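Local coordinates for protein D-aminopeptidase (Burkholderia sp. LK4, PDB 5TZB) that probably removes beta-amino acid residues from the N-termini of peptides, as a beta-aminopeptidase of the Ntn-hydrolase group, at residues V47-C52 with G176-G181; D124-N129 with P143-T148; A220-R225 with E347-A352; E237-V242 with Q371-D376; V284-V289 with S297-L302. All coordinates share one frame; numbering follows the deposited sequence.

Contact 1: residues V47-C52 with G176-G181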
# COMPACT_ATOMS: atom_id res chain seq x y z
N VAL C 47 -26.25 7.24 12.27
CA VAL C 47 -25.15 6.65 13.01
C VAL C 47 -25.49 6.55 14.50
O VAL C 47 -25.96 7.50 15.13
CB VAL C 47 -23.84 7.46 12.78
CG1 VAL C 47 -22.70 6.93 13.63
CG2 VAL C 47 -23.47 7.43 11.31
N ARG C 48 -25.24 5.37 15.07
CA ARG C 48 -25.62 5.08 16.44
C ARG C 48 -24.40 4.58 17.24
O ARG C 48 -23.53 3.90 16.68
CB ARG C 48 -26.74 4.02 16.48
CG ARG C 48 -28.08 4.44 15.82
CD ARG C 48 -29.04 3.25 15.67
NE ARG C 48 -28.68 2.34 14.58
CZ ARG C 48 -28.82 1.02 14.62
NH1 ARG C 48 -29.25 0.44 15.73
NH2 ARG C 48 -28.49 0.27 13.58
N VAL C 49 -24.34 4.92 18.52
CA VAL C 49 -23.22 4.50 19.37
C VAL C 49 -23.72 3.91 20.69
O VAL C 49 -24.64 4.44 21.31
CB VAL C 49 -22.26 5.68 19.69
CG1 VAL C 49 -21.10 5.21 20.58
CG2 VAL C 49 -21.70 6.27 18.44
N GLY C 50 -23.11 2.80 21.11
CA GLY C 50 -23.45 2.19 22.40
C GLY C 50 -22.22 1.74 23.16
O GLY C 50 -21.26 1.27 22.56
N HIS C 51 -22.23 1.89 24.48
CA HIS C 51 -21.13 1.45 25.32
C HIS C 51 -21.58 0.30 26.22
O HIS C 51 -22.76 0.21 26.57
CB HIS C 51 -20.60 2.58 26.23
CG HIS C 51 -20.03 3.76 25.50
ND1 HIS C 51 -19.02 3.66 24.56
CD2 HIS C 51 -20.25 5.09 25.65
CE1 HIS C 51 -18.70 4.86 24.13
NE2 HIS C 51 -19.42 5.75 24.78
N CYS C 52 -20.65 -0.58 26.57
CA CYS C 52 -20.82 -1.46 27.72
C CYS C 52 -19.57 -1.33 28.58
O CYS C 52 -18.46 -1.60 28.12
CB CYS C 52 -21.05 -2.92 27.32
SG CYS C 52 -21.14 -4.03 28.75
N GLY C 176 -27.93 10.62 19.09
CA GLY C 176 -27.86 11.62 20.15
C GLY C 176 -26.51 11.69 20.86
O GLY C 176 -25.52 11.18 20.35
N PRO C 177 -26.48 12.33 22.04
CA PRO C 177 -25.24 12.51 22.82
C PRO C 177 -24.53 11.20 23.12
O PRO C 177 -25.17 10.18 23.39
CB PRO C 177 -25.74 13.16 24.12
CG PRO C 177 -27.02 13.84 23.73
CD PRO C 177 -27.65 12.94 22.70
N VAL C 178 -23.20 11.23 23.06
CA VAL C 178 -22.38 10.05 23.29
C VAL C 178 -21.51 10.24 24.53
O VAL C 178 -20.78 11.22 24.62
CB VAL C 178 -21.46 9.76 22.08
CG1 VAL C 178 -20.60 8.53 22.34
CG2 VAL C 178 -22.26 9.61 20.80
N ALA C 179 -21.56 9.31 25.48
CA ALA C 179 -20.74 9.41 26.68
C ALA C 179 -19.26 9.30 26.36
O ALA C 179 -18.85 8.52 25.49
CB ALA C 179 -21.16 8.35 27.71
N GLU C 180 -18.44 10.09 27.05
CA GLU C 180 -17.01 10.13 26.77
C GLU C 180 -16.15 9.74 27.98
O GLU C 180 -16.66 9.50 29.07
CB GLU C 180 -16.61 11.53 26.27
CG GLU C 180 -17.29 11.93 24.97
CD GLU C 180 -16.96 13.36 24.56
OE1 GLU C 180 -17.17 14.30 25.36
OE2 GLU C 180 -16.47 13.53 23.42
N GLY C 181 -14.85 9.63 27.76
CA GLY C 181 -13.92 9.32 28.83
C GLY C 181 -13.79 7.82 29.08
O GLY C 181 -13.80 7.01 28.14
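Strand residues V49 and H51 face the irregular chain V178-A179 without a strand pairing: the CA atoms of V49 and V178 are 6.8 Å apart, those of H51 and A179 8.1 Å, and no backbone hydrogen bond joins the two segments. The polar link is made by H51, whose ring reaches over to the backbone, NE2 donating to A179 O at 2.9 Å. The bond is moderately bent: the angle at its hydrogen is 146°, and the oxygen lies 21° out of the imidazole plane. NE2 in turn approaches at a bend to the C=O bond and tilted 30° off the carbonyl plane. The other ring nitrogen, ND1, is hydrogen-bonded to T68 OG1 on strand 63-71, and a ring held at both nitrogens has its rotation fixed. Beside it the two valines cross at about a right angle, V49 CG1 meeting V178 CG1 at 3.8 Å. The same V178 CG1 lies 3.9 Å from H51 NE2, obliquely to the ring. Backbone bonds of R48 with E71 and G50 with V69 pair strand 48-56 with strand 63-71, while V49 bonds the backbone of Q174, so the loop after helix 163-172 runs along the strand.

Contact 2: residues D124-N129 with P143-T148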
# COMPACT_ATOMS: atom_id res chain seq x y z
N ASP C 124 -16.35 -12.45 16.97
CA ASP C 124 -17.20 -13.61 16.73
C ASP C 124 -18.59 -13.42 17.34
O ASP C 124 -19.56 -14.03 16.89
CB ASP C 124 -16.52 -14.89 17.23
CG ASP C 124 -15.45 -15.40 16.25
OD1 ASP C 124 -15.06 -14.63 15.34
OD2 ASP C 124 -15.00 -16.56 16.39
N ALA C 125 -18.68 -12.57 18.36
CA ALA C 125 -19.98 -12.23 18.92
C ALA C 125 -20.78 -11.40 17.92
O ALA C 125 -21.99 -11.55 17.81
CB ALA C 125 -19.82 -11.47 20.23
N LEU C 126 -20.11 -10.53 17.18
CA LEU C 126 -20.77 -9.73 16.15
C LEU C 126 -21.21 -10.63 14.98
O LEU C 126 -22.26 -10.40 14.38
CB LEU C 126 -19.84 -8.60 15.68
CG LEU C 126 -19.66 -7.45 16.69
CD1 LEU C 126 -18.66 -6.44 16.20
CD2 LEU C 126 -20.99 -6.75 16.96
N VAL C 127 -20.43 -11.67 14.69
CA VAL C 127 -20.84 -12.64 13.69
C VAL C 127 -22.12 -13.37 14.12
O VAL C 127 -23.10 -13.44 13.35
CB VAL C 127 -19.77 -13.69 13.41
CG1 VAL C 127 -20.34 -14.76 12.51
CG2 VAL C 127 -18.54 -13.04 12.78
N ALA C 128 -22.11 -13.89 15.34
CA ALA C 128 -23.27 -14.61 15.86
C ALA C 128 -24.52 -13.73 15.84
O ALA C 128 -25.62 -14.22 15.61
CB ALA C 128 -23.01 -15.10 17.27
N ASN C 129 -24.33 -12.43 16.04
CA ASN C 129 -25.46 -11.49 16.07
C ASN C 129 -26.20 -11.38 14.73
O ASN C 129 -27.36 -10.96 14.69
CB ASN C 129 -24.99 -10.11 16.51
CG ASN C 129 -26.16 -9.17 16.78
OD1 ASN C 129 -27.03 -9.46 17.60
ND2 ASN C 129 -26.16 -8.02 16.11
N PRO C 143 -16.90 -8.70 10.63
CA PRO C 143 -17.02 -7.48 11.46
C PRO C 143 -15.70 -6.71 11.65
O PRO C 143 -14.61 -7.30 11.68
CB PRO C 143 -17.53 -8.01 12.80
CG PRO C 143 -18.11 -9.40 12.49
CD PRO C 143 -17.26 -9.91 11.38
N VAL C 144 -15.80 -5.39 11.78
CA VAL C 144 -14.63 -4.57 12.04
C VAL C 144 -14.49 -4.35 13.54
O VAL C 144 -15.36 -3.74 14.17
CB VAL C 144 -14.70 -3.21 11.32
CG1 VAL C 144 -13.50 -2.32 11.72
CG2 VAL C 144 -14.73 -3.40 9.78
N VAL C 145 -13.41 -4.86 14.12
CA VAL C 145 -13.16 -4.67 15.54
C VAL C 145 -11.75 -4.10 15.66
O VAL C 145 -10.83 -4.59 15.00
CB VAL C 145 -13.29 -5.97 16.34
CG1 VAL C 145 -13.05 -5.71 17.83
CG2 VAL C 145 -14.67 -6.58 16.14
N MET C 146 -11.62 -3.03 16.44
CA MET C 146 -10.33 -2.40 16.66
C MET C 146 -10.08 -2.32 18.15
O MET C 146 -10.99 -2.58 18.94
CB MET C 146 -10.29 -1.03 15.99
CG MET C 146 -10.38 -1.13 14.46
SD MET C 146 -10.41 0.47 13.63
CE MET C 146 -12.11 0.95 13.93
N GLU C 147 -8.86 -1.97 18.56
CA GLU C 147 -8.49 -2.08 19.96
C GLU C 147 -7.42 -1.10 20.40
O GLU C 147 -6.67 -0.57 19.57
CB GLU C 147 -8.01 -3.50 20.27
CG GLU C 147 -6.82 -3.97 19.44
CD GLU C 147 -5.46 -3.40 19.91
OE1 GLU C 147 -5.33 -3.04 21.10
OE2 GLU C 147 -4.54 -3.33 19.08
N THR C 148 -7.35 -0.86 21.71
CA THR C 148 -6.17 -0.29 22.33
C THR C 148 -5.88 -1.09 23.62
O THR C 148 -6.71 -1.89 24.07
CB THR C 148 -6.34 1.22 22.62
OG1 THR C 148 -7.49 1.41 23.45
CG2 THR C 148 -6.54 2.01 21.31
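L126, V127, P143 and V145 fill the helix-strand interface of a beta-alpha-beta crossover, in which strand 111-115 leads through helix 119-129 to strand 144-148, its parallel neighbour in a mixed five-stranded sheet. P143, just ahead of strand 144-148, is the hub of the contact: its pyrrolidine ring enters between L126 and V127, two consecutive helical residues. L126 CB lies 3.7 Å from P143 CG, and the two side chains run past each other in opposite directions. Leucine CG is turned anti to the carbonyl carbon (chi1 -73°), which carries the chain on beyond the proline toward the strand. There L126 CD1 stands 3.9 Å from P143 CB and 4.0 Å from V145 CG2, so one methyl touches both the proline ahead of the strand and the valine within it. No hydrogen bond links the segments, and all four touching residues are buried; the fit is apolar throughout. Beyond the pair, A112 of strand 111-115 and V166 of helix 163-172 also touch L126. D124 and V127 of the same helix turn face a second subunit, D124 OD1 accepting from G120 N and OD2 from A121 N of that neighbouring chain. At the CG-CD end of the proline ring, V127 crosses at about a right angle, and its CG2 methyl sits 3.7 Å from P143 CD.

Contact 3: residues A220-R225 with E347-A352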
# COMPACT_ATOMS: atom_id res chain seq x y z
N ALA C 220 -8.79 6.93 22.67
CA ALA C 220 -7.46 7.52 22.80
C ALA C 220 -6.70 6.90 23.96
O ALA C 220 -7.14 6.95 25.12
CB ALA C 220 -7.57 9.04 22.99
N ASN C 221 -5.54 6.32 23.64
CA ASN C 221 -4.71 5.59 24.59
C ASN C 221 -3.23 5.77 24.28
O ASN C 221 -2.45 4.83 24.42
CB ASN C 221 -5.08 4.11 24.55
CG ASN C 221 -4.49 3.32 25.70
OD1 ASN C 221 -4.65 3.68 26.86
ND2 ASN C 221 -3.81 2.22 25.38
N TYR C 222 -2.84 6.96 23.83
CA TYR C 222 -1.49 7.18 23.32
C TYR C 222 -0.82 8.36 24.04
O TYR C 222 -1.48 9.14 24.71
CB TYR C 222 -1.53 7.49 21.81
CG TYR C 222 -1.94 8.93 21.61
CD1 TYR C 222 -0.99 9.92 21.44
CD2 TYR C 222 -3.28 9.30 21.66
CE1 TYR C 222 -1.36 11.26 21.34
CE2 TYR C 222 -3.67 10.63 21.56
CZ TYR C 222 -2.69 11.61 21.39
OH TYR C 222 -3.04 12.94 21.27
N GLY C 223 0.49 8.50 23.85
CA GLY C 223 1.14 9.78 24.06
C GLY C 223 1.87 10.03 25.35
O GLY C 223 1.49 9.54 26.43
N VAL C 224 2.93 10.80 25.24
CA VAL C 224 3.67 11.18 26.43
C VAL C 224 3.21 12.56 26.90
O VAL C 224 2.75 13.40 26.11
CB VAL C 224 5.19 11.17 26.20
CG1 VAL C 224 5.61 9.86 25.54
CG2 VAL C 224 5.58 12.30 25.31
N ARG C 225 3.32 12.76 28.20
CA ARG C 225 2.85 13.97 28.86
C ARG C 225 3.27 15.29 28.19
O ARG C 225 2.42 16.09 27.78
CB ARG C 225 3.34 13.95 30.31
CG ARG C 225 2.92 15.16 31.12
CD ARG C 225 1.42 15.20 31.39
NE ARG C 225 0.93 14.05 32.17
CZ ARG C 225 1.16 13.88 33.47
NH1 ARG C 225 1.90 14.76 34.15
NH2 ARG C 225 0.66 12.82 34.11
N GLU C 347 -10.50 17.54 18.14
CA GLU C 347 -11.38 17.86 19.27
C GLU C 347 -11.86 16.62 20.00
O GLU C 347 -12.05 16.64 21.23
CB GLU C 347 -12.58 18.69 18.82
CG GLU C 347 -13.42 19.17 20.01
CD GLU C 347 -14.52 20.15 19.63
OE1 GLU C 347 -14.55 20.58 18.46
OE2 GLU C 347 -15.32 20.51 20.52
N ALA C 348 -12.05 15.53 19.26
CA ALA C 348 -12.51 14.28 19.85
C ALA C 348 -11.50 13.81 20.89
O ALA C 348 -11.87 13.40 21.99
CB ALA C 348 -12.71 13.23 18.78
N ILE C 349 -10.22 13.89 20.54
CA ILE C 349 -9.15 13.49 21.45
C ILE C 349 -9.13 14.39 22.69
O ILE C 349 -9.07 13.89 23.82
CB ILE C 349 -7.77 13.53 20.75
CG1 ILE C 349 -7.71 12.48 19.64
CG2 ILE C 349 -6.65 13.28 21.77
CD1 ILE C 349 -6.55 12.66 18.67
N VAL C 350 -9.20 15.70 22.50
CA VAL C 350 -9.18 16.60 23.66
C VAL C 350 -10.44 16.37 24.51
O VAL C 350 -10.38 16.41 25.75
CB VAL C 350 -9.06 18.08 23.25
CG1 VAL C 350 -8.97 18.98 24.49
CG2 VAL C 350 -7.82 18.29 22.39
N ASN C 351 -11.57 16.07 23.86
CA ASN C 351 -12.80 15.75 24.60
C ASN C 351 -12.62 14.51 25.49
O ASN C 351 -13.16 14.44 26.58
CB ASN C 351 -13.98 15.54 23.65
CG ASN C 351 -14.69 16.84 23.30
OD1 ASN C 351 -14.54 17.86 23.98
ND2 ASN C 351 -15.53 16.79 22.27
N ALA C 352 -11.87 13.51 25.00
CA ALA C 352 -11.61 12.31 25.79
C ALA C 352 -10.87 12.65 27.08
O ALA C 352 -11.19 12.15 28.15
CB ALA C 352 -10.81 11.28 24.98
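Y222 meets I349 through the phenol end of its ring, which I349 CG2 approaches at the edge and in the ring plane, 3.7 Å from Y222 OH and 4.0 Å from Y222 CE2. The two side chains cross at about a right angle, so the methyl abuts the rim and does not lie over a face. Two residues back in the loop and three on in the helix, A220 CB and A352 CB each point toward the opposite segment and meet at 4.4 Å. Helical spacing sets these positions: I349 and A352, three residues apart, come round to the same side of the helix. The tyrosine ring swings toward that side because its CG lies between the backbone N and carbonyl carbon, chi1 79°. In the second shell, L286 and V289 of helix 272-289 and I260 of strand 260-266 touch both Y222 and I349. Backbone bonds from A220 to G197 and from Y222 to H192 hold the loop start in place. All four touching residues are buried and none is hydrogen-bonded to another. This apolar seam unites helix 331-355 with the end of strand 213-220, consistent with the helix-on-sheet layering of the alpha-beta-beta-alpha Ntn-hydrolase fold.

Contact 4: residues E237-V242 with Q371-D376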
# COMPACT_ATOMS: atom_id res chain seq x y z
N GLU C 237 3.82 20.99 28.29
CA GLU C 237 5.11 21.43 28.81
C GLU C 237 4.99 22.04 30.21
O GLU C 237 5.95 22.02 30.98
CB GLU C 237 5.74 22.45 27.86
CG GLU C 237 6.11 21.85 26.50
CD GLU C 237 6.80 22.86 25.57
OE1 GLU C 237 7.12 23.98 26.02
OE2 GLU C 237 7.04 22.51 24.40
N VAL C 238 3.81 22.55 30.55
CA VAL C 238 3.61 23.11 31.89
C VAL C 238 2.75 22.17 32.76
O VAL C 238 2.18 22.60 33.77
CB VAL C 238 2.95 24.52 31.85
CG1 VAL C 238 3.85 25.50 31.12
CG2 VAL C 238 1.59 24.45 31.20
N LEU C 239 2.66 20.90 32.36
CA LEU C 239 1.89 19.92 33.12
C LEU C 239 2.74 18.71 33.49
O LEU C 239 2.21 17.66 33.88
CB LEU C 239 0.66 19.47 32.32
CG LEU C 239 -0.50 20.46 32.15
CD1 LEU C 239 -1.56 19.85 31.26
CD2 LEU C 239 -1.11 20.86 33.49
N ARG C 240 4.06 18.83 33.37
CA ARG C 240 4.94 17.72 33.71
C ARG C 240 4.92 17.34 35.19
O ARG C 240 5.21 16.19 35.53
CB ARG C 240 6.38 17.99 33.27
CG ARG C 240 6.55 18.14 31.77
CD ARG C 240 8.02 18.29 31.43
NE ARG C 240 8.34 19.63 30.97
CZ ARG C 240 8.92 19.90 29.81
NH1 ARG C 240 9.29 18.92 29.00
NH2 ARG C 240 9.17 21.16 29.47
N HIS C 241 4.57 18.28 36.06
CA HIS C 241 4.65 18.05 37.51
C HIS C 241 3.60 17.06 38.02
O HIS C 241 3.78 16.43 39.06
CB HIS C 241 4.51 19.38 38.25
CG HIS C 241 3.23 20.09 37.96
ND1 HIS C 241 3.02 20.79 36.79
CD2 HIS C 241 2.08 20.20 38.68
CE1 HIS C 241 1.79 21.30 36.80
NE2 HIS C 241 1.21 20.95 37.93
N VAL C 242 2.48 16.96 37.31
CA VAL C 242 1.39 16.09 37.73
C VAL C 242 1.83 14.62 37.69
O VAL C 242 2.52 14.21 36.75
CB VAL C 242 0.12 16.31 36.85
CG1 VAL C 242 -1.01 15.42 37.31
CG2 VAL C 242 -0.32 17.76 36.93
N GLN C 371 -10.55 19.90 34.31
CA GLN C 371 -11.04 21.06 33.58
C GLN C 371 -10.32 22.36 34.01
O GLN C 371 -9.83 23.12 33.17
CB GLN C 371 -12.55 21.15 33.79
CG GLN C 371 -13.11 22.54 33.81
CD GLN C 371 -14.52 22.54 34.34
OE1 GLN C 371 -15.18 21.50 34.38
NE2 GLN C 371 -14.98 23.70 34.80
N ALA C 372 -10.25 22.62 35.31
CA ALA C 372 -9.63 23.84 35.81
C ALA C 372 -8.13 23.84 35.55
O ALA C 372 -7.53 24.88 35.24
CB ALA C 372 -9.92 24.02 37.30
N ARG C 373 -7.51 22.67 35.70
CA ARG C 373 -6.08 22.53 35.52
C ARG C 373 -5.70 22.77 34.04
O ARG C 373 -4.63 23.31 33.74
CB ARG C 373 -5.62 21.16 36.01
CG ARG C 373 -4.12 20.97 36.01
CD ARG C 373 -3.70 19.89 37.00
NE ARG C 373 -4.35 18.61 36.72
CZ ARG C 373 -4.18 17.50 37.44
NH1 ARG C 373 -3.36 17.51 38.49
NH2 ARG C 373 -4.80 16.38 37.11
N LEU C 374 -6.57 22.32 33.13
CA LEU C 374 -6.38 22.56 31.70
C LEU C 374 -6.51 24.06 31.38
O LEU C 374 -5.67 24.63 30.68
CB LEU C 374 -7.41 21.78 30.88
CG LEU C 374 -7.44 22.03 29.36
CD1 LEU C 374 -6.10 21.72 28.71
CD2 LEU C 374 -8.56 21.23 28.70
N LEU C 375 -7.55 24.69 31.91
CA LEU C 375 -7.75 26.12 31.70
C LEU C 375 -6.55 26.91 32.24
O LEU C 375 -6.08 27.84 31.58
CB LEU C 375 -9.06 26.59 32.33
CG LEU C 375 -10.35 26.19 31.59
CD1 LEU C 375 -11.56 26.49 32.44
CD2 LEU C 375 -10.46 26.92 30.25
N ASP C 376 -6.03 26.51 33.41
CA ASP C 376 -4.85 27.17 33.98
C ASP C 376 -3.61 27.02 33.12
O ASP C 376 -2.82 27.96 32.97
CB ASP C 376 -4.52 26.65 35.38
CG ASP C 376 -5.47 27.16 36.43
OD1 ASP C 376 -6.18 28.15 36.16
OD2 ASP C 376 -5.48 26.59 37.54
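R373 has the largest share of this contact, its long side chain lying against both L239 and V242. V242 CG1 sits over one face of the guanidinium, 3.4 Å from R373 NH1 and 3.8 Å from R373 CZ; V242 CG2 is likewise 3.4 Å from R373 NH1. The valine and arginine side chains come from opposite directions, and this is dispersion packing on a flat cation, with no hydrogen bond between the segments. Nearer the helix, L239 CD2 touches the aliphatic part of the arginine, 3.9 Å from R373 CG. A bend at chi3 (58°) turns the chain so that its planar end reaches V242. The guanidinium nitrogens are bonded to residues just before the helix: NE bonds L369 O, NH1 forms a salt bridge with E367, and NH2 makes a weak bond to G368 O. These bonds help hold the plane that V242 packs on. L239 and V242 are the first and last residues of a type I turn, which brings both side chains toward R373, and R225 NH1 bonds the carbonyl oxygens of both. The first turn of helix 371-380 and the loop between strands 213-220 and 260-266 all meet at F194 of strand 194-195, which touches L239, V242 and R373 alike.

Contact 5: residues V284-V289 with S297-L302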
# COMPACT_ATOMS: atom_id res chain seq x y z
N VAL C 284 -3.54 13.96 10.77
CA VAL C 284 -3.41 15.40 10.94
C VAL C 284 -4.00 15.82 12.27
O VAL C 284 -3.37 16.58 13.03
CB VAL C 284 -4.07 16.15 9.77
CG1 VAL C 284 -3.94 17.65 9.97
CG2 VAL C 284 -3.45 15.73 8.46
N GLY C 285 -5.19 15.33 12.60
CA GLY C 285 -5.79 15.66 13.88
C GLY C 285 -4.95 15.17 15.06
O GLY C 285 -4.68 15.91 16.02
N LEU C 286 -4.52 13.91 14.99
CA LEU C 286 -3.72 13.28 16.05
C LEU C 286 -2.40 14.02 16.26
O LEU C 286 -1.98 14.25 17.40
CB LEU C 286 -3.45 11.80 15.70
CG LEU C 286 -2.45 11.01 16.55
CD1 LEU C 286 -2.89 10.95 18.02
CD2 LEU C 286 -2.23 9.60 15.96
N ALA C 287 -1.75 14.39 15.16
CA ALA C 287 -0.46 15.08 15.22
C ALA C 287 -0.58 16.42 15.94
O ALA C 287 0.33 16.82 16.66
CB ALA C 287 0.11 15.31 13.82
N ARG C 288 -1.70 17.11 15.72
CA ARG C 288 -1.88 18.44 16.30
C ARG C 288 -2.10 18.39 17.82
O ARG C 288 -1.90 19.40 18.51
CB ARG C 288 -3.01 19.22 15.57
CG ARG C 288 -2.54 19.63 14.17
CD ARG C 288 -3.50 20.41 13.26
NE ARG C 288 -4.91 20.13 13.42
CZ ARG C 288 -5.83 20.36 12.48
NH1 ARG C 288 -7.10 20.07 12.72
NH2 ARG C 288 -5.48 20.84 11.29
N VAL C 289 -2.49 17.24 18.35
CA VAL C 289 -2.62 17.08 19.81
C VAL C 289 -1.30 16.59 20.44
O VAL C 289 -1.09 16.72 21.66
CB VAL C 289 -3.77 16.13 20.16
CG1 VAL C 289 -4.04 16.11 21.66
CG2 VAL C 289 -5.02 16.56 19.41
N SER C 297 2.55 2.62 19.64
CA SER C 297 1.17 3.08 19.50
C SER C 297 0.44 2.55 18.26
O SER C 297 0.79 2.88 17.14
CB SER C 297 1.16 4.62 19.50
OG SER C 297 -0.14 5.11 19.69
N GLY C 298 -0.60 1.75 18.48
CA GLY C 298 -1.40 1.25 17.38
C GLY C 298 -2.31 2.35 16.87
O GLY C 298 -3.40 2.58 17.42
N ASP C 299 -1.86 3.06 15.85
CA ASP C 299 -2.61 4.20 15.34
C ASP C 299 -3.30 3.81 14.03
O ASP C 299 -2.70 3.84 12.95
CB ASP C 299 -1.68 5.41 15.18
CG ASP C 299 -0.99 5.79 16.51
OD1 ASP C 299 -1.51 5.42 17.59
OD2 ASP C 299 0.08 6.43 16.47
N ILE C 300 -4.56 3.41 14.16
CA ILE C 300 -5.29 2.81 13.05
C ILE C 300 -6.60 3.53 12.80
O ILE C 300 -7.41 3.70 13.73
CB ILE C 300 -5.52 1.30 13.33
CG1 ILE C 300 -4.17 0.59 13.47
CG2 ILE C 300 -6.39 0.66 12.25
CD1 ILE C 300 -4.26 -0.87 13.91
N PHE C 301 -6.81 3.97 11.56
CA PHE C 301 -7.92 4.87 11.24
C PHE C 301 -8.89 4.29 10.20
O PHE C 301 -8.47 3.73 9.19
CB PHE C 301 -7.38 6.21 10.71
CG PHE C 301 -6.21 6.76 11.50
CD1 PHE C 301 -6.18 6.69 12.88
CD2 PHE C 301 -5.15 7.37 10.83
CE1 PHE C 301 -5.08 7.20 13.59
CE2 PHE C 301 -4.05 7.88 11.54
CZ PHE C 301 -4.02 7.80 12.91
N LEU C 302 -10.18 4.48 10.45
CA LEU C 302 -11.23 4.03 9.55
C LEU C 302 -12.14 5.18 9.24
O LEU C 302 -12.47 5.96 10.13
CB LEU C 302 -12.02 2.88 10.17
CG LEU C 302 -13.30 2.39 9.47
CD1 LEU C 302 -12.99 1.78 8.13
CD2 LEU C 302 -13.98 1.36 10.35
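D299 OD1 takes the hydroxyl of S297, with S297 OG donating over a short 2.5 Å, and also a weak bond from the backbone N of I260. The serine arrives on the syn side of the carboxylate, 20° out of its plane, and the two bonds limit how D299 can turn. The contact with the helix lies at the carboxylate's other oxygen: L286 CD2 stands 4.0 Å from D299 OD2, the side chains crossing at about a right angle. The same methyl reaches F301, 4.0 Å from CZ, where it lies at the edge of the ring and near its plane. With CG anti to the backbone N (chi1 171°), L286 extends its branch from the helix to the strand, and CD2 lodges between the two residues, which point from the same face of the strand. CD1 packs on the Y222 ring. The same helix turn lies at a subunit boundary: A287 packs on V284 of the third subunit, and A287 O accepts a bond from R288 NE of that chain. Strand 260-266, helix 272-289 and strand 298-305 form a beta-alpha-beta crossover. At its strand end G298 N bonds S259 OG and S297 OG weakly meets S259 N; S259 follows the unmodelled residues 247-258, as would the new N-terminus of a self-cleaved Ntn hydrolase, consistent with a place beside the active site.

Overall arrangement
Contacts 2, 3 and 5 are built from buried, mostly apolar side chains, whereas contact 1 is only partly buried and contact 4, though its leucine and valine are buried, has its centre about 25 Å from the centre of the chain. Contacts 2 and 5 both seat a helix on a strand within a beta-alpha-beta unit, in different sheets that meet where V144 and M146 touch L302. Contacts 3 and 5 form one continuous core, with centres about 10 Å apart. Contact 4 joins it through R225. The chemistry follows position: a histidine-carbonyl bond in contact 1 and a guanidinium face in contact 4, against methyls packed on a proline ring, on aromatic edges and beside a carboxylate in contacts 2, 3 and 5.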